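Exosome complex component Rrp42 (Archaeoglobus fulgidus, PDB 3M7N) probably serves as a non-catalytic subunit of the archaeal RNA-degrading exosome, helping to structure the active site of its partner Rrp41. Local coordinates at residues 58-63 with 153-158; 131-136 with 165-170; 218-223 with 251-256. All blocks are in the same frame, centred on the assembly; numbering follows the deposited sequence.

Contact 1. Residues 58-63 with 153-158; sequences VVVGVK and ALAAIA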
loop_
_atom_site.group_PDB
_atom_site.type_symbol
_atom_site.label_atom_id
_atom_site.label_comp_id
_atom_site.label_asym_id
_atom_site.label_seq_id
_atom_site.Cartn_x
_atom_site.Cartn_y
_atom_site.Cartn_z
ATOM N N VAL H 58 11.202 13.162 -24.664
ATOM C CA VAL H 58 11.715 13.004 -23.316
ATOM C C VAL H 58 12.715 14.098 -23.103
ATOM O O VAL H 58 13.385 14.549 -24.046
ATOM C CB VAL H 58 12.386 11.616 -23.094
ATOM C CG1 VAL H 58 13.407 11.335 -24.166
ATOM C CG2 VAL H 58 13.040 11.562 -21.734
ATOM N N VAL H 59 12.802 14.560 -21.868
ATOM C CA VAL H 59 13.769 15.592 -21.568
ATOM C C VAL H 59 14.632 15.103 -20.451
ATOM O O VAL H 59 14.161 14.426 -19.541
ATOM C CB VAL H 59 13.107 16.969 -21.231
ATOM C CG1 VAL H 59 12.079 16.828 -20.132
ATOM C CG2 VAL H 59 14.160 17.975 -20.861
ATOM N N VAL H 60 15.914 15.421 -20.537
ATOM C CA VAL H 60 16.832 15.043 -19.502
ATOM C C VAL H 60 17.513 16.295 -19.017
ATOM O O VAL H 60 17.927 17.132 -19.825
ATOM C CB VAL H 60 17.892 14.041 -20.034
ATOM C CG1 VAL H 60 19.020 13.853 -19.023
ATOM C CG2 VAL H 60 17.244 12.713 -20.382
ATOM N N GLY H 61 17.637 16.427 -17.702
ATOM C CA GLY H 61 18.395 17.529 -17.131
ATOM C C GLY H 61 19.511 17.001 -16.256
ATOM O O GLY H 61 19.394 15.937 -15.647
ATOM N N VAL H 62 20.605 17.742 -16.201
ATOM C CA VAL H 62 21.725 17.349 -15.376
ATOM C C VAL H 62 21.951 18.381 -14.292
ATOM O O VAL H 62 21.900 19.573 -14.553
ATOM C CB VAL H 62 23.027 17.209 -16.208
ATOM C CG1 VAL H 62 24.192 16.797 -15.305
ATOM C CG2 VAL H 62 22.835 16.205 -17.334
ATOM N N LYS H 63 22.208 17.910 -13.077
ATOM C CA LYS H 63 22.552 18.784 -11.967
ATOM C C LYS H 63 23.842 18.315 -11.301
ATOM O O LYS H 63 24.049 17.118 -11.091
ATOM C CB LYS H 63 21.420 18.826 -10.930
ATOM C CG LYS H 63 20.112 19.398 -11.441
ATOM C CD LYS H 63 20.266 20.864 -11.845
ATOM C CE LYS H 63 20.473 21.769 -10.633
ATOM N NZ LYS H 63 20.306 23.208 -10.991
ATOM N N ALA H 153 18.477 7.563 -23.654
ATOM C CA ALA H 153 19.917 7.373 -23.778
ATOM C C ALA H 153 20.515 8.513 -24.590
ATOM O O ALA H 153 21.554 9.056 -24.231
ATOM C CB ALA H 153 20.202 6.051 -24.439
ATOM N N LEU H 154 19.848 8.856 -25.696
ATOM C CA LEU H 154 20.267 9.956 -26.563
ATOM C C LEU H 154 20.219 11.287 -25.809
ATOM O O LEU H 154 21.161 12.092 -25.874
ATOM C CB LEU H 154 19.335 10.056 -27.772
ATOM C CG LEU H 154 19.732 9.653 -29.190
ATOM C CD1 LEU H 154 20.990 8.814 -29.227
ATOM C CD2 LEU H 154 18.569 8.938 -29.843
ATOM N N ALA H 155 19.121 11.515 -25.092
ATOM C CA ALA H 155 18.942 12.787 -24.384
ATOM C C ALA H 155 19.930 12.889 -23.238
ATOM O O ALA H 155 20.525 13.946 -23.023
ATOM C CB ALA H 155 17.492 12.962 -23.892
ATOM N N ALA H 156 20.129 11.790 -22.519
ATOM C CA ALA H 156 21.105 11.800 -21.439
ATOM C C ALA H 156 22.533 12.184 -21.901
ATOM O O ALA H 156 23.173 13.048 -21.289
ATOM C CB ALA H 156 21.096 10.486 -20.684
ATOM N N ILE H 157 23.037 11.570 -22.971
ATOM C CA ILE H 157 24.392 11.909 -23.420
ATOM C C ILE H 157 24.460 13.317 -24.050
ATOM O O ILE H 157 25.426 14.046 -23.870
ATOM C CB ILE H 157 25.018 10.836 -24.363
ATOM C CG1 ILE H 157 26.494 11.149 -24.610
ATOM C CG2 ILE H 157 24.274 10.727 -25.685
ATOM C CD1 ILE H 157 27.409 10.851 -23.420
ATOM N N ALA H 158 23.425 13.704 -24.775
ATOM C CA ALA H 158 23.367 15.070 -25.281
ATOM C C ALA H 158 23.431 16.081 -24.124
ATOM O O ALA H 158 24.141 17.088 -24.199
ATOM C CB ALA H 158 22.109 15.279 -26.119
#
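V60 and A155 meet at the centre of this contact, with the CG2 methyl of V60 resting 3.5 Å from CB of A155. The same methyl reaches on to the helix backbone, where CG2 of V60 lies 3.7 Å from N of A156. The other branch of V60 does separate work: CG1 packs against A156, 3.8 Å from its CA and 4.3 Å from its CB. The torsion explains the split, since CG1 stands anti to the backbone N of V60 (chi1 169°) while CG2 lies beside that N, and the two methyls land on successive residues of the helix. V58 adds a looser touch, its CG1 being 4.4 Å from CB of A155. No hydrogen bond crosses here; the side chains meet through methyl groups alone.

The small side chains of A155 and A156 are consistent with the close approach: the axes of the two short segments pass within 7.5 Å at an angle of 31°, N-to-C directions running roughly the same way. V58 and V60 point toward the helix, whereas V59, between them, turns to the other face of the sheet and packs on F84 of the neighbouring Rrp41-type chain (exonuclease 1).

This is helix-on-sheet packing in the core of an RNase PH-type domain. Strand 56-67 is held by backbone hydrogen bonds on both edges, V58 and V60 to V51 and A49, V59 and G61 to H140 and D138. A155 leans on V51, so helix 148-161 packs over strands 47-53 and 56-67, while V60 also fills in toward V137 and I139 of strand 131-141.

Contact 2. Residues 131-136 with 165-170; sequences KVWIVF and VPAERF
The indole of W133 takes V165 on one face: CG1 of V165 sits over the six-membered ring, 3.9 Å from its centroid and 27° off the normal, a CH-pi contact offset toward the rim. At the ring edge, near its plane, come P166 O, CA of A167 and CD2 of F170. W133 and F170 form an offset edge-to-face (T-shaped) pair, the indole edge directed at the phenyl face, with centroids 5.9 Å apart and planes at 89°.

In this RNase PH-family subunit, the contact joins the first residues of strand 131-141 to the loop between strands 164-165 and 176-177. P166 is the centre of an inverse gamma turn, which bends the chain round the far end of the indole; A167 and F170 follow along the same rim. The CG1 methyl of V165 stands anti to its own backbone N (chi1 -174°), which carries it over the benzo ring, 3.5 Å from CZ2 of W133.

Further residues complete the setting of the indole: Y176 touches both W133 and V165, and P66 of the adjacent strand 56-67 touches both W133 and F170. Beyond the aromatic cluster R169 bridges inward and outward: NH1 makes a salt bridge to E46 of the same chain, and NH2 a hydrogen bond to E87 O of the Rrp41-type chain. The tryptophan and proline side chains approach from opposite directions and meet at CH2 of W133, which lies 3.5 Å from CD of P166 and also 3.5 Å from the carbonyl O of P166.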
loop_
_atom_site.group_PDB
_atom_site.type_symbol
_atom_site.label_atom_id
_atom_site.label_comp_id
_atom_site.label_asym_id
_atom_site.label_seq_id
_atom_site.Cartn_x
_atom_site.Cartn_y
_atom_site.Cartn_z
ATOM N N LYS H 131 35.826 16.140 -0.909
ATOM C CA LYS H 131 34.869 16.774 -1.810
ATOM C C LYS H 131 35.012 16.289 -3.245
ATOM O O LYS H 131 36.100 16.335 -3.826
ATOM C CB LYS H 131 35.010 18.300 -1.772
ATOM C CG LYS H 131 33.754 19.032 -1.322
ATOM C CD LYS H 131 33.917 20.552 -1.426
ATOM C CE LYS H 131 32.647 21.286 -0.981
ATOM N NZ LYS H 131 32.646 22.731 -1.374
ATOM N N VAL H 132 33.896 15.845 -3.817
ATOM C CA VAL H 132 33.870 15.369 -5.195
ATOM C C VAL H 132 32.548 15.744 -5.872
ATOM O O VAL H 132 31.502 15.804 -5.222
ATOM C CB VAL H 132 34.097 13.846 -5.245
ATOM C CG1 VAL H 132 32.784 13.089 -5.430
ATOM C CG2 VAL H 132 35.093 13.508 -6.331
ATOM N N TRP H 133 32.588 16.019 -7.171
ATOM C CA TRP H 133 31.371 16.392 -7.875
ATOM C C TRP H 133 30.410 15.223 -7.993
ATOM O O TRP H 133 30.816 14.080 -8.203
ATOM C CB TRP H 133 31.683 16.917 -9.262
ATOM C CG TRP H 133 32.172 18.312 -9.268
ATOM C CD1 TRP H 133 33.440 18.729 -9.521
ATOM C CD2 TRP H 133 31.400 19.494 -9.026
ATOM N NE1 TRP H 133 33.513 20.096 -9.450
ATOM C CE2 TRP H 133 32.271 20.593 -9.146
ATOM C CE3 TRP H 133 30.055 19.730 -8.720
ATOM C CZ2 TRP H 133 31.849 21.908 -8.969
ATOM C CZ3 TRP H 133 29.634 21.041 -8.547
ATOM C CH2 TRP H 133 30.529 22.110 -8.673
ATOM N N ILE H 134 29.127 15.518 -7.845
ATOM C CA ILE H 134 28.092 14.525 -8.045
ATOM C C ILE H 134 27.220 14.944 -9.213
ATOM O O ILE H 134 26.706 16.051 -9.232
ATOM C CB ILE H 134 27.231 14.396 -6.801
ATOM C CG1 ILE H 134 28.108 13.952 -5.628
ATOM C CG2 ILE H 134 26.087 13.428 -7.062
ATOM C CD1 ILE H 134 27.414 14.005 -4.311
ATOM N N VAL H 135 27.080 14.071 -10.200
ATOM C CA VAL H 135 26.288 14.383 -11.390
ATOM C C VAL H 135 24.936 13.668 -11.350
ATOM O O VAL H 135 24.881 12.441 -11.417
ATOM C CB VAL H 135 27.051 13.987 -12.657
ATOM C CG1 VAL H 135 26.311 14.440 -13.883
ATOM C CG2 VAL H 135 28.458 14.579 -12.618
ATOM N N PHE H 136 23.855 14.436 -11.213
ATOM C CA PHE H 136 22.505 13.884 -11.240
ATOM C C PHE H 136 21.963 13.916 -12.640
ATOM O O PHE H 136 21.820 14.991 -13.233
ATOM C CB PHE H 136 21.555 14.663 -10.319
ATOM C CG PHE H 136 21.808 14.432 -8.848
ATOM C CD1 PHE H 136 22.486 15.372 -8.088
ATOM C CD2 PHE H 136 21.377 13.276 -8.231
ATOM C CE1 PHE H 136 22.724 15.157 -6.745
ATOM C CE2 PHE H 136 21.608 13.064 -6.879
ATOM C CZ PHE H 136 22.283 13.997 -6.145
ATOM N N VAL H 165 29.992 22.763 -15.649
ATOM C CA VAL H 165 30.261 22.570 -14.230
ATOM C C VAL H 165 30.063 23.885 -13.487
ATOM O O VAL H 165 30.553 24.924 -13.915
ATOM C CB VAL H 165 31.669 22.005 -13.972
ATOM C CG1 VAL H 165 31.839 21.699 -12.496
ATOM C CG2 VAL H 165 31.884 20.742 -14.786
ATOM N N PRO H 166 29.317 23.850 -12.381
ATOM C CA PRO H 166 28.999 25.098 -11.684
ATOM C C PRO H 166 30.036 25.393 -10.612
ATOM O O PRO H 166 29.692 25.409 -9.432
ATOM C CB PRO H 166 27.660 24.779 -11.011
ATOM C CG PRO H 166 27.601 23.244 -10.932
ATOM C CD PRO H 166 28.798 22.683 -11.659
ATOM N N ALA H 167 31.291 25.601 -10.995
ATOM C CA ALA H 167 32.324 25.765 -9.977
ATOM C C ALA H 167 32.155 27.096 -9.242
ATOM O O ALA H 167 32.261 27.155 -8.020
ATOM C CB ALA H 167 33.719 25.633 -10.583
ATOM N N GLU H 168 31.873 28.155 -9.994
ATOM C CA GLU H 168 31.719 29.486 -9.419
ATOM C C GLU H 168 30.678 29.508 -8.327
ATOM O O GLU H 168 30.967 29.874 -7.194
ATOM C CB GLU H 168 31.333 30.484 -10.497
ATOM C CG GLU H 168 32.404 30.638 -11.539
ATOM C CD GLU H 168 31.856 31.187 -12.821
ATOM O OE1 GLU H 168 30.793 31.848 -12.760
ATOM O OE2 GLU H 168 32.479 30.950 -13.883
ATOM N N ARG H 169 29.460 29.114 -8.674
ATOM C CA ARG H 169 28.384 29.075 -7.706
ATOM C C ARG H 169 28.876 28.479 -6.409
ATOM O O ARG H 169 28.430 28.872 -5.337
ATOM C CB ARG H 169 27.217 28.233 -8.214
ATOM C CG ARG H 169 26.152 28.041 -7.143
ATOM C CD ARG H 169 25.232 26.868 -7.423
ATOM N NE ARG H 169 24.828 26.814 -8.822
ATOM C CZ ARG H 169 23.904 25.986 -9.294
ATOM N NH1 ARG H 169 23.615 26.000 -10.586
ATOM N NH2 ARG H 169 23.273 25.145 -8.474
ATOM N N PHE H 170 29.787 27.515 -6.508
ATOM C CA PHE H 170 30.247 26.799 -5.324
ATOM C C PHE H 170 31.639 27.252 -4.898
ATOM O O PHE H 170 32.335 26.549 -4.163
ATOM C CB PHE H 170 30.201 25.278 -5.543
ATOM C CG PHE H 170 28.804 24.693 -5.503
ATOM C CD1 PHE H 170 28.240 24.285 -4.299
ATOM C CD2 PHE H 170 28.060 24.548 -6.668
ATOM C CE1 PHE H 170 26.959 23.749 -4.253
ATOM C CE2 PHE H 170 26.777 24.011 -6.633
ATOM C CZ PHE H 170 26.227 23.610 -5.428
#

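Contact 3. Residues 218-223 with 251-256; sequences KDDNVV and KLREKF
R253 leaves its helix with CG anti to the backbone N (chi1 -167°) and then bends at chi3 (-80°), a turn that lays the guanidinium beside the backbone of K218 and brings NH1 round to D220. The carboxylate of D220, its CG beside the backbone N, comes at R253 obliquely. OD1 of D220 stands 4.0 Å from NH1 of R253, a long salt bridge, and the two planes are 46° apart.

Water does much of the joining. One molecule donates to OD1 of D220 at 3.1 Å and accepts from NH1 of R253 at 3.0 Å, lying in the guanidinium plane at its edge. A second donates to O of K218 (2.6 Å) and to OD1 of D220 (2.8 Å), with a weak bond from NH1. Over one guanidinium face lies N of K218, 4.0 Å from NE of R253; that amide is bonded to D182.

R253 is fixed more firmly by NE to L183 O and NH2 to T216 OG1, and D220 by its salt bridge to R250. Replacing R253 by an alanine is likely to leave L183 O and T216 OG1 without this donor and the bridging waters without their cationic partner.

Here a water-mediated surface contact ties the turn of the 211-216/222-228 beta-hairpin to the C-terminal part of the helix that carries R253, in the second RNase PH-type domain.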
loop_
_atom_site.group_PDB
_atom_site.type_symbol
_atom_site.label_atom_id
_atom_site.label_comp_id
_atom_site.label_asym_id
_atom_site.label_seq_id
_atom_site.Cartn_x
_atom_site.Cartn_y
_atom_site.Cartn_z
ATOM N N LYS H 218 31.963 4.927 -29.023
ATOM C CA LYS H 218 32.637 5.533 -30.183
ATOM C C LYS H 218 33.245 4.565 -31.206
ATOM O O LYS H 218 33.156 4.772 -32.406
ATOM C CB LYS H 218 33.810 6.376 -29.656
ATOM C CG LYS H 218 33.652 7.855 -29.763
ATOM C CD LYS H 218 34.956 8.505 -29.333
ATOM C CE LYS H 218 35.590 7.681 -28.229
ATOM N NZ LYS H 218 37.044 7.961 -28.062
ATOM N N ASP H 219 33.932 3.553 -30.706
ATOM C CA ASP H 219 34.694 2.640 -31.544
ATOM C C ASP H 219 33.924 1.395 -31.870
ATOM O O ASP H 219 34.524 0.392 -32.250
ATOM C CB ASP H 219 35.976 2.214 -30.815
ATOM C CG ASP H 219 36.830 3.395 -30.415
ATOM O OD1 ASP H 219 36.892 4.366 -31.202
ATOM O OD2 ASP H 219 37.440 3.354 -29.321
ATOM N N ASP H 220 32.611 1.431 -31.677
ATOM C CA ASP H 220 31.749 0.277 -31.969
ATOM C C ASP H 220 31.941 -0.910 -31.012
ATOM O O ASP H 220 31.480 -2.010 -31.292
ATOM C CB ASP H 220 31.919 -0.211 -33.413
ATOM C CG ASP H 220 31.437 0.808 -34.453
ATOM O OD1 ASP H 220 30.913 1.884 -34.090
ATOM O OD2 ASP H 220 31.576 0.519 -35.659
ATOM N N ASN H 221 32.618 -0.701 -29.892
ATOM C CA ASN H 221 32.582 -1.716 -28.854
ATOM C C ASN H 221 31.214 -1.749 -28.234
ATOM O O ASN H 221 30.580 -0.699 -28.036
ATOM C CB ASN H 221 33.603 -1.432 -27.771
ATOM C CG ASN H 221 34.999 -1.425 -28.308
ATOM O OD1 ASN H 221 35.782 -0.532 -28.013
ATOM N ND2 ASN H 221 35.314 -2.407 -29.134
ATOM N N VAL H 222 30.740 -2.954 -27.959
ATOM C CA VAL H 222 29.505 -3.120 -27.231
ATOM C C VAL H 222 29.835 -2.840 -25.768
ATOM O O VAL H 222 30.830 -3.341 -25.234
ATOM C CB VAL H 222 28.929 -4.531 -27.396
ATOM C CG1 VAL H 222 27.665 -4.692 -26.570
ATOM C CG2 VAL H 222 28.641 -4.818 -28.884
ATOM N N VAL H 223 28.996 -2.032 -25.129
ATOM C CA VAL H 223 29.296 -1.494 -23.810
ATOM C C VAL H 223 28.187 -1.864 -22.808
ATOM O O VAL H 223 28.403 -1.898 -21.591
ATOM C CB VAL H 223 29.567 0.046 -23.933
ATOM C CG1 VAL H 223 28.705 0.867 -23.017
ATOM C CG2 VAL H 223 31.069 0.363 -23.763
ATOM N N LYS H 251 25.170 5.326 -37.233
ATOM C CA LYS H 251 24.377 6.360 -37.902
ATOM C C LYS H 251 23.848 7.380 -36.889
ATOM O O LYS H 251 23.998 8.593 -37.061
ATOM C CB LYS H 251 23.192 5.742 -38.630
ATOM C CG LYS H 251 23.505 5.147 -39.996
ATOM C CD LYS H 251 24.878 4.515 -40.035
ATOM C CE LYS H 251 25.284 4.131 -41.459
ATOM N NZ LYS H 251 26.783 4.085 -41.576
ATOM N N LEU H 252 23.228 6.875 -35.830
ATOM C CA LEU H 252 22.702 7.727 -34.787
ATOM C C LEU H 252 23.767 8.660 -34.262
ATOM O O LEU H 252 23.526 9.852 -34.045
ATOM C CB LEU H 252 22.124 6.872 -33.648
ATOM C CG LEU H 252 20.727 6.346 -33.995
ATOM C CD1 LEU H 252 20.165 5.471 -32.898
ATOM C CD2 LEU H 252 19.789 7.523 -34.287
ATOM N N ARG H 253 24.948 8.095 -34.048
ATOM C CA ARG H 253 26.064 8.796 -33.440
ATOM C C ARG H 253 26.419 9.991 -34.311
ATOM O O ARG H 253 26.891 11.011 -33.826
ATOM C CB ARG H 253 27.246 7.830 -33.292
ATOM C CG ARG H 253 28.382 8.296 -32.395
ATOM C CD ARG H 253 29.298 7.133 -32.018
ATOM N NE ARG H 253 28.735 6.339 -30.943
ATOM C CZ ARG H 253 28.341 5.075 -31.043
ATOM N NH1 ARG H 253 28.466 4.407 -32.197
ATOM N NH2 ARG H 253 27.817 4.477 -29.968
ATOM N N GLU H 254 26.145 9.884 -35.602
ATOM C CA GLU H 254 26.531 10.944 -36.517
ATOM C C GLU H 254 25.540 12.116 -36.530
ATOM O O GLU H 254 25.783 13.143 -37.162
ATOM C CB GLU H 254 26.818 10.364 -37.911
ATOM C CG GLU H 254 26.026 10.939 -39.073
ATOM C CD GLU H 254 26.272 10.156 -40.365
ATOM O OE1 GLU H 254 26.858 9.043 -40.286
ATOM O OE2 GLU H 254 25.881 10.653 -41.452
ATOM N N LYS H 255 24.438 11.973 -35.802
ATOM C CA LYS H 255 23.501 13.073 -35.639
ATOM C C LYS H 255 24.007 14.061 -34.575
ATOM O O LYS H 255 23.551 15.195 -34.505
ATOM C CB LYS H 255 22.088 12.557 -35.309
ATOM C CG LYS H 255 21.414 11.829 -36.471
ATOM C CD LYS H 255 19.921 11.628 -36.255
ATOM C CE LYS H 255 19.195 11.281 -37.577
ATOM N NZ LYS H 255 17.663 11.463 -37.551
ATOM N N PHE H 256 24.961 13.632 -33.761
ATOM C CA PHE H 256 25.524 14.506 -32.737
ATOM C C PHE H 256 26.534 15.503 -33.297
ATOM O O PHE H 256 26.995 16.391 -32.587
ATOM C CB PHE H 256 26.147 13.691 -31.598
ATOM C CG PHE H 256 25.131 13.070 -30.667
ATOM C CD1 PHE H 256 24.937 13.577 -29.390
ATOM C CD2 PHE H 256 24.365 11.998 -31.075
ATOM C CE1 PHE H 256 24.000 13.020 -28.531
ATOM C CE2 PHE H 256 23.432 11.434 -30.220
ATOM C CZ PHE H 256 23.244 11.953 -28.944
HETATM O O HOH W 1 31.102 4.645 -34.033
HETATM O O HOH W 2 28.006 1.561 -33.031
#

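Overall arrangement
Contacts 1 and 2 interleave along the chain: strand 56-67 comes first, then strand 131-141, helix 148-161 and the loop after strand 164-165. Their centres are about 18 Å apart, and both reach one mixed sheet, in which strands 56-67 and 131-141 are neighbours, and K63 O lies 2.7 Å from F136 N, a probable hydrogen bond. Contact 3 follows in sequence and belongs to the second domain, about 16 Å from contact 1 and about 28 Å from contact 2, centre to centre. F256 bridges the domains by packing on I157 and A158 of contact 1. All three have residues against the Rrp41-type chain, consistent with a subunit that helps to shape its partner's active site.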